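Local coordinates for protein thermospermine synthase (Medicago truncatula, PDB 6BQ6) that probably transfers an aminopropyl group from decarboxylated S-adenosylmethionine to spermidine, giving the tetraamine thermospermine and methylthioadenosine, at residues K193-K197 / D198-L202; A272-L275 / D276-M279; N287-D291 / G292-V296. All coordinates share one frame; numbering follows the deposited sequence.

Interaction 1. Residues K193-K197 / D198-L202; sequences KLYTK and DFYEL
Thr196 is the N-cap of helix 197-204, and Leu194 and Tyr195 pack against the first turn of that helix. This is a local contact in the Rossmann-like catalytic domain, at the end of the loop that follows strand 175-181. Thr196 OG1 accepts from Phe199 N at 3.2 Å, with an N-H...O angle of 155°. The first torsion (chi1 60°) sets OG1 between the backbone N and the carbonyl carbon, where it can meet that N-H. The first helical backbone bonds follow, Tyr200 N to Thr196 O and Glu201 N to Lys197 O. Phe199 folds back over the loop. Leu194 CA lies over one face of its ring, 3.9 Å from the centroid, a CH-pi contact. Leu194 CD2 comes over a face as well and touches Phe199 CE1 at 3.6 Å. The Tyr200 hydroxyl reaches back to the loop, with OH 3.7 Å from Tyr195 CD2, and two waters join it there. One water gives a proton to Leu194 O at 2.8 Å, the other to Tyr195 O, and both bond to Tyr200 OH. Lys197 and Glu201 run side by side. Lys197 NZ meets Glu201 OE2 at 3.0 Å on the syn side, 31° out of the carboxylate plane. Lys193 turns the other way, to a salt bridge with Asp163, which binds adenosine in another structure of this protein. The chemistry thus divides: a hydroxyl serves an N-H of the first turn, waters serve two loop carbonyls, and a salt bridge between residues one turn apart pairs Lys197 with Glu201, both partly exposed.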
loop_
_atom_site.group_PDB
_atom_site.type_symbol
_atom_site.label_atom_id
_atom_site.label_comp_id
_atom_site.label_asym_id
_atom_site.label_seq_id
_atom_site.Cartn_x
_atom_site.Cartn_y
_atom_site.Cartn_z
ATOM N N LYS B 193 -16.467 -6.656 28.651
ATOM C CA LYS B 193 -17.076 -6.723 29.979
ATOM C C LYS B 193 -16.224 -6.102 31.091
ATOM O O LYS B 193 -16.756 -5.716 32.136
ATOM C CB LYS B 193 -17.473 -8.137 30.328
ATOM C CG LYS B 193 -16.312 -9.090 30.489
ATOM C CD LYS B 193 -16.861 -10.464 30.784
ATOM C CE LYS B 193 -15.741 -11.417 31.122
ATOM N NZ LYS B 193 -15.161 -11.987 29.890
ATOM N N LEU B 194 -14.919 -6.003 30.852
ATOM C CA LEU B 194 -14.005 -5.445 31.825
ATOM C C LEU B 194 -13.936 -3.917 31.798
ATOM O O LEU B 194 -13.099 -3.323 32.473
ATOM C CB LEU B 194 -12.640 -6.063 31.632
ATOM C CG LEU B 194 -12.627 -7.597 31.645
ATOM C CD1 LEU B 194 -11.261 -8.188 31.251
ATOM C CD2 LEU B 194 -13.044 -8.185 32.937
ATOM N N TYR B 195 -14.824 -3.287 31.022
ATOM C CA TYR B 195 -14.925 -1.836 30.935
ATOM C C TYR B 195 -16.337 -1.360 31.318
ATOM O O TYR B 195 -16.641 -0.189 31.197
ATOM C CB TYR B 195 -14.605 -1.376 29.506
ATOM C CG TYR B 195 -13.204 -1.585 29.049
ATOM C CD1 TYR B 195 -12.811 -2.749 28.421
ATOM C CD2 TYR B 195 -12.276 -0.569 29.180
ATOM C CE1 TYR B 195 -11.500 -2.920 27.958
ATOM C CE2 TYR B 195 -10.972 -0.746 28.752
ATOM C CZ TYR B 195 -10.600 -1.886 28.113
ATOM O OH TYR B 195 -9.325 -1.984 27.682
ATOM N N THR B 196 -17.196 -2.257 31.803
ATOM C CA THR B 196 -18.547 -1.817 32.102
ATOM C C THR B 196 -18.673 -1.232 33.517
ATOM O O THR B 196 -17.919 -1.606 34.446
ATOM C CB THR B 196 -19.564 -2.960 31.932
ATOM O OG1 THR B 196 -19.228 -4.026 32.814
ATOM C CG2 THR B 196 -19.552 -3.486 30.535
ATOM N N LYS B 197 -19.707 -0.409 33.678
ATOM C CA LYS B 197 -20.057 0.190 34.951
ATOM C C LYS B 197 -20.240 -0.885 36.003
ATOM O O LYS B 197 -19.666 -0.810 37.094
ATOM C CB LYS B 197 -21.319 1.035 34.853
ATOM C CG LYS B 197 -21.724 1.684 36.160
ATOM C CD LYS B 197 -23.041 2.456 36.026
ATOM C CE LYS B 197 -23.330 3.262 37.294
ATOM N NZ LYS B 197 -23.834 2.413 38.402
ATOM N N ASP B 198 -21.022 -1.899 35.667
ATOM C CA ASP B 198 -21.284 -2.970 36.636
ATOM C C ASP B 198 -20.032 -3.763 37.000
ATOM O O ASP B 198 -19.864 -4.137 38.171
ATOM C CB ASP B 198 -22.350 -3.911 36.125
ATOM C CG ASP B 198 -23.772 -3.382 36.355
ATOM O OD1 ASP B 198 -23.969 -2.282 36.922
ATOM O OD2 ASP B 198 -24.719 -4.100 35.950
ATOM N N PHE B 199 -19.160 -4.030 36.022
ATOM C CA PHE B 199 -17.859 -4.641 36.332
ATOM C C PHE B 199 -17.082 -3.815 37.364
ATOM O O PHE B 199 -16.618 -4.326 38.397
ATOM C CB PHE B 199 -17.030 -4.881 35.059
ATOM C CG PHE B 199 -15.617 -5.315 35.348
ATOM C CD1 PHE B 199 -15.369 -6.585 35.855
ATOM C CD2 PHE B 199 -14.604 -4.416 35.284
ATOM C CE1 PHE B 199 -14.094 -6.979 36.188
ATOM C CE2 PHE B 199 -13.322 -4.796 35.588
ATOM C CZ PHE B 199 -13.070 -6.074 36.058
ATOM N N TYR B 200 -16.953 -2.535 37.093
ATOM C CA TYR B 200 -16.171 -1.671 37.963
ATOM C C TYR B 200 -16.774 -1.589 39.337
ATOM O O TYR B 200 -16.049 -1.704 40.309
ATOM C CB TYR B 200 -16.080 -0.281 37.386
ATOM C CG TYR B 200 -15.282 -0.120 36.126
ATOM C CD1 TYR B 200 -14.064 -0.800 35.922
ATOM C CD2 TYR B 200 -15.689 0.795 35.162
ATOM C CE1 TYR B 200 -13.316 -0.605 34.756
ATOM C CE2 TYR B 200 -14.935 1.011 34.027
ATOM C CZ TYR B 200 -13.741 0.307 33.824
ATOM O OH TYR B 200 -12.997 0.536 32.677
ATOM N N GLU B 201 -18.105 -1.424 39.403
ATOM C CA GLU B 201 -18.798 -1.264 40.682
ATOM C C GLU B 201 -18.858 -2.525 41.503
ATOM O O GLU B 201 -18.640 -2.460 42.699
ATOM C CB GLU B 201 -20.228 -0.733 40.478
ATOM C CG GLU B 201 -20.835 -0.117 41.750
ATOM C CD GLU B 201 -22.220 0.460 41.509
ATOM O OE1 GLU B 201 -22.852 0.907 42.511
ATOM O OE2 GLU B 201 -22.658 0.479 40.323
ATOM N N LEU B 202 -19.193 -3.635 40.876
ATOM C CA LEU B 202 -19.580 -4.857 41.574
ATOM C C LEU B 202 -18.489 -5.880 41.606
ATOM O O LEU B 202 -18.555 -6.776 42.429
ATOM C CB LEU B 202 -20.831 -5.471 40.937
ATOM C CG LEU B 202 -22.051 -4.542 40.950
ATOM C CD1 LEU B 202 -23.276 -5.239 40.373
ATOM C CD2 LEU B 202 -22.357 -3.990 42.348
HETATM O O HOH W 1 -11.125 -1.385 32.235
HETATM O O HOH W 2 -14.709 1.870 30.842
#

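Interaction 2. Residues A272-L275 / D276-M279; sequences AEEL and DIRM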
loop_
_atom_site.group_PDB
_atom_site.type_symbol
_atom_site.label_atom_id
_atom_site.label_comp_id
_atom_site.label_asym_id
_atom_site.label_seq_id
_atom_site.Cartn_x
_atom_site.Cartn_y
_atom_site.Cartn_z
ATOM N N ALA B 272 3.736 18.183 40.569
ATOM C CA ALA B 272 4.925 17.721 39.870
ATOM C C ALA B 272 6.055 17.394 40.818
ATOM O O ALA B 272 6.655 16.345 40.750
ATOM C CB ALA B 272 5.376 18.741 38.857
ATOM N N GLU B 273 6.347 18.292 41.743
ATOM C CA GLU B 273 7.503 18.060 42.587
ATOM C C GLU B 273 7.308 16.911 43.547
ATOM O O GLU B 273 8.243 16.187 43.795
ATOM C CB GLU B 273 7.884 19.322 43.362
ATOM C CG GLU B 273 8.367 20.474 42.510
ATOM C CD GLU B 273 7.275 21.191 41.768
ATOM O OE1 GLU B 273 6.079 21.039 42.093
ATOM O OE2 GLU B 273 7.571 21.907 40.809
ATOM N N GLU B 274 6.111 16.759 44.104
ATOM C CA GLU B 274 5.845 15.620 44.986
ATOM C C GLU B 274 5.952 14.296 44.244
ATOM O O GLU B 274 6.541 13.335 44.730
ATOM C CB GLU B 274 4.488 15.723 45.698
ATOM C CG GLU B 274 4.223 14.589 46.725
ATOM C CD GLU B 274 5.414 14.189 47.629
ATOM O OE1 GLU B 274 6.259 15.029 48.011
ATOM O OE2 GLU B 274 5.493 13.009 48.007
ATOM N N LEU B 275 5.431 14.266 43.020
ATOM C CA LEU B 275 5.673 13.117 42.184
ATOM C C LEU B 275 7.157 12.833 41.965
ATOM O O LEU B 275 7.563 11.702 42.054
ATOM C CB LEU B 275 4.987 13.286 40.803
ATOM C CG LEU B 275 3.488 13.184 40.881
ATOM C CD1 LEU B 275 2.816 13.662 39.607
ATOM C CD2 LEU B 275 3.058 11.759 41.178
ATOM N N ASP B 276 7.972 13.858 41.662
ATOM C CA ASP B 276 9.425 13.595 41.462
ATOM C C ASP B 276 10.107 13.042 42.713
ATOM O O ASP B 276 10.975 12.169 42.632
ATOM C CB ASP B 276 10.173 14.830 40.988
ATOM C CG ASP B 276 9.822 15.208 39.564
ATOM O OD1 ASP B 276 9.521 14.293 38.748
ATOM O OD2 ASP B 276 9.834 16.428 39.244
ATOM N N ILE B 277 9.671 13.544 43.849
ATOM C CA ILE B 277 10.210 13.069 45.147
ATOM C C ILE B 277 9.904 11.620 45.359
ATOM O O ILE B 277 10.789 10.857 45.715
ATOM C CB ILE B 277 9.714 13.912 46.326
ATOM C CG1 ILE B 277 10.443 15.262 46.297
ATOM C CG2 ILE B 277 10.036 13.229 47.666
ATOM C CD1 ILE B 277 9.751 16.338 47.080
ATOM N N ARG B 278 8.650 11.248 45.089
ATOM C CA ARG B 278 8.229 9.857 45.172
ATOM C C ARG B 278 8.958 8.965 44.206
ATOM O O ARG B 278 9.298 7.859 44.561
ATOM C CB ARG B 278 6.709 9.717 45.008
ATOM C CG ARG B 278 5.968 10.334 46.176
ATOM C CD ARG B 278 4.476 10.245 46.025
ATOM N NE ARG B 278 3.769 10.964 47.122
ATOM C CZ ARG B 278 2.593 10.583 47.641
ATOM N NH1 ARG B 278 1.932 9.520 47.187
ATOM N NH2 ARG B 278 2.050 11.311 48.637
ATOM N N MET B 279 9.208 9.444 42.983
ATOM C CA MET B 279 9.952 8.666 42.003
ATOM C C MET B 279 11.374 8.398 42.454
ATOM O O MET B 279 11.863 7.297 42.356
ATOM C CB MET B 279 9.986 9.336 40.628
ATOM C CG MET B 279 8.651 9.442 39.965
ATOM S SD MET B 279 8.795 10.216 38.319
ATOM C CE MET B 279 7.207 11.017 38.194
#
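Glu274 OE2 meets the Arg278 guanidinium at its edge, almost in the guanidinium plane. The carboxylate plane is turned 81° from it, so the two groups do not lie flat together. A single oxygen makes the salt bridge: Arg278 NE donates to Glu274 OE2 at 2.8 Å, with an N-H...O angle of 161°. The oxygen uses its anti lone pair. Glu274 gets there by a bend at its second torsion (chi2 42°), which folds the acid toward the next turn, while Arg278 stays extended from CG to NE. The other oxygen, Glu274 OE1, lies 3.8 Å from Ile277 CD1. This is an i to i+4 pair on helix 272-282, beside the backbone bond from Arg278 N to Glu274 O. On the buried side, Leu275 CB and Met279 CE touch at 4.1 Å, and both side chains pack on helix 84-98. Arg278 NH1 also bonds to Leu97 O of that helix. Replacing Arg278 by an alanine would probably leave the Glu274 carboxylate without its charge partner and Leu97 O without this donor. One guanidinium therefore has two tasks: NE pairs with an acid of its own helix, while NH1 ties that helix to its neighbour.

Interaction 3. Residues N287-D291 / G292-V296; sequences NRYLD and GKTFV
Thr294 lays its CG2 methyl against the Tyr289 ring, 3.5 Å from Tyr289 CE2, and its hydroxyl beside the Asp291 carboxylate. The motif is a helix N-cap: Asp291 stands right before helix 292-298, after the loop that leads from helix 272-282. Asp291 OD1 takes two bonds from Thr294. The backbone N of Thr294 donates to it at 3.0 Å, nearly along the C-O axis of the carboxylate. The hydroxyl OG1 of Thr294 donates to OD1 at 2.7 Å, from above the carboxylate plane and 41° out of it. The first torsion of Asp291 (chi1 62°) places CG between the backbone N and the carbonyl carbon, which swings OD1 over the start of the helix. Thr294 has CG2 opposite its backbone N and OG1 beside it, and this division sends the methyl to Tyr289 and the hydroxyl to the acid. The carboxylate would probably be favoured further by the helix dipole at this end. Leu290 CD1 packs on the same first turn, 4.2 Å from Phe295 CB. Asp291 N is buried here without a partner in the model. The preceding loop is held by Glu89, which accepts from the backbone N of Arg288, Tyr289 and Leu290.

The cap also lies at a subunit interface. Asp291 OD2 makes a salt bridge with Arg306 of a second subunit, and Thr294 OG1 accepts from Lys303 N of that subunit. The two carboxylate oxygens therefore do different work, one for the helix and one for the assembly. Within the loop, Asn287 ND2 donates to Leu290 O at 3.3 Å, and that oxygen lies in the amide plane of Asn287.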
loop_
_atom_site.group_PDB
_atom_site.type_symbol
_atom_site.label_atom_id
_atom_site.label_comp_id
_atom_site.label_asym_id
_atom_site.label_seq_id
_atom_site.Cartn_x
_atom_site.Cartn_y
_atom_site.Cartn_z
ATOM N N ASN B 287 13.256 7.046 35.330
ATOM C CA ASN B 287 12.291 6.933 34.225
ATOM C C ASN B 287 12.842 7.617 32.987
ATOM O O ASN B 287 13.597 8.590 33.090
ATOM C CB ASN B 287 10.970 7.596 34.601
ATOM C CG ASN B 287 10.173 6.788 35.603
ATOM O OD1 ASN B 287 10.454 5.633 35.838
ATOM N ND2 ASN B 287 9.134 7.384 36.157
ATOM N N ARG B 288 12.500 7.060 31.834
ATOM C CA ARG B 288 12.923 7.568 30.530
ATOM C C ARG B 288 11.926 8.618 30.021
ATOM O O ARG B 288 12.318 9.584 29.357
ATOM C CB ARG B 288 13.071 6.384 29.563
ATOM C CG ARG B 288 14.177 5.413 29.981
ATOM C CD ARG B 288 14.145 4.069 29.216
ATOM N NE ARG B 288 14.463 4.324 27.814
ATOM C CZ ARG B 288 14.272 3.505 26.784
ATOM N NH1 ARG B 288 13.741 2.282 26.940
ATOM N NH2 ARG B 288 14.608 3.928 25.557
ATOM N N TYR B 289 10.638 8.442 30.307
ATOM C CA TYR B 289 9.606 9.326 29.754
ATOM C C TYR B 289 9.058 10.259 30.820
ATOM O O TYR B 289 8.877 11.438 30.585
ATOM C CB TYR B 289 8.426 8.554 29.138
ATOM C CG TYR B 289 7.419 9.509 28.558
ATOM C CD1 TYR B 289 7.689 10.211 27.412
ATOM C CD2 TYR B 289 6.218 9.735 29.207
ATOM C CE1 TYR B 289 6.751 11.130 26.906
ATOM C CE2 TYR B 289 5.319 10.617 28.720
ATOM C CZ TYR B 289 5.573 11.315 27.625
ATOM O OH TYR B 289 4.622 12.217 27.202
ATOM N N LEU B 290 8.732 9.720 31.980
ATOM C CA LEU B 290 7.851 10.383 32.906
ATOM C C LEU B 290 8.624 11.039 34.075
ATOM O O LEU B 290 9.352 10.358 34.786
ATOM C CB LEU B 290 6.861 9.344 33.411
ATOM C CG LEU B 290 5.655 9.945 34.069
ATOM C CD1 LEU B 290 4.617 10.459 33.078
ATOM C CD2 LEU B 290 5.056 8.901 34.965
ATOM N N ASP B 291 8.515 12.360 34.212
ATOM C CA ASP B 291 8.769 13.068 35.458
ATOM C C ASP B 291 7.464 13.736 35.874
ATOM O O ASP B 291 6.431 13.598 35.186
ATOM C CB ASP B 291 9.976 14.027 35.404
ATOM C CG ASP B 291 9.828 15.144 34.415
ATOM O OD1 ASP B 291 8.718 15.346 33.822
ATOM O OD2 ASP B 291 10.854 15.845 34.174
ATOM N N GLY B 292 7.478 14.457 36.998
ATOM C CA GLY B 292 6.255 15.042 37.491
ATOM C C GLY B 292 5.647 16.057 36.573
ATOM O O GLY B 292 4.396 16.047 36.373
ATOM N N LYS B 293 6.484 16.904 35.980
ATOM C CA LYS B 293 5.973 17.890 35.031
ATOM C C LYS B 293 5.299 17.239 33.827
ATOM O O LYS B 293 4.259 17.702 33.329
ATOM C CB LYS B 293 7.077 18.833 34.539
ATOM C CG LYS B 293 7.393 20.021 35.439
ATOM C CD LYS B 293 8.345 20.911 34.626
ATOM C CE LYS B 293 8.778 22.156 35.354
ATOM N NZ LYS B 293 9.436 23.076 34.375
ATOM N N THR B 294 5.872 16.135 33.387
ATOM C CA THR B 294 5.291 15.373 32.280
ATOM C C THR B 294 3.903 14.884 32.623
ATOM O O THR B 294 2.964 15.012 31.810
ATOM C CB THR B 294 6.189 14.206 31.831
ATOM O OG1 THR B 294 7.507 14.675 31.523
ATOM C CG2 THR B 294 5.646 13.556 30.560
ATOM N N PHE B 295 3.737 14.328 33.832
ATOM C CA PHE B 295 2.418 13.875 34.219
ATOM C C PHE B 295 1.409 15.002 34.315
ATOM O O PHE B 295 0.261 14.861 33.852
ATOM C CB PHE B 295 2.444 13.062 35.528
ATOM C CG PHE B 295 1.091 12.615 35.900
ATOM C CD1 PHE B 295 0.487 11.647 35.122
ATOM C CD2 PHE B 295 0.349 13.280 36.852
ATOM C CE1 PHE B 295 -0.839 11.288 35.320
ATOM C CE2 PHE B 295 -0.977 12.908 37.071
ATOM C CZ PHE B 295 -1.551 11.911 36.295
ATOM N N VAL B 296 1.811 16.133 34.876
ATOM C CA VAL B 296 0.896 17.273 34.993
ATOM C C VAL B 296 0.490 17.745 33.610
ATOM O O VAL B 296 -0.695 17.985 33.398
ATOM C CB VAL B 296 1.486 18.402 35.857
ATOM C CG1 VAL B 296 0.711 19.717 35.651
ATOM C CG2 VAL B 296 1.526 17.924 37.296
#

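Interactions 2 and 3 are neighbours, with centres about 9 Å apart; the centre of interaction 1 is about 32 Å from that of interaction 2 and about 30 Å from that of interaction 3. Interactions 2 and 3 involve successive helices, 272-282 and 292-298, and both pack on helix 84-98. They touch directly: Asp276 OD1 probably accepts from Gly292 N at 2.7 Å. Interactions 1 and 3 are both helix N-caps, one by a threonine hydroxyl, the other by an aspartate carboxylate. Interaction 3 is the most buried and borders a second subunit, where its acid also meets an arginine. Interactions 1 and 2 are partly buried and share an i to i+4 salt bridge; interaction 1 adds bridging waters, interaction 2 a buried apolar side.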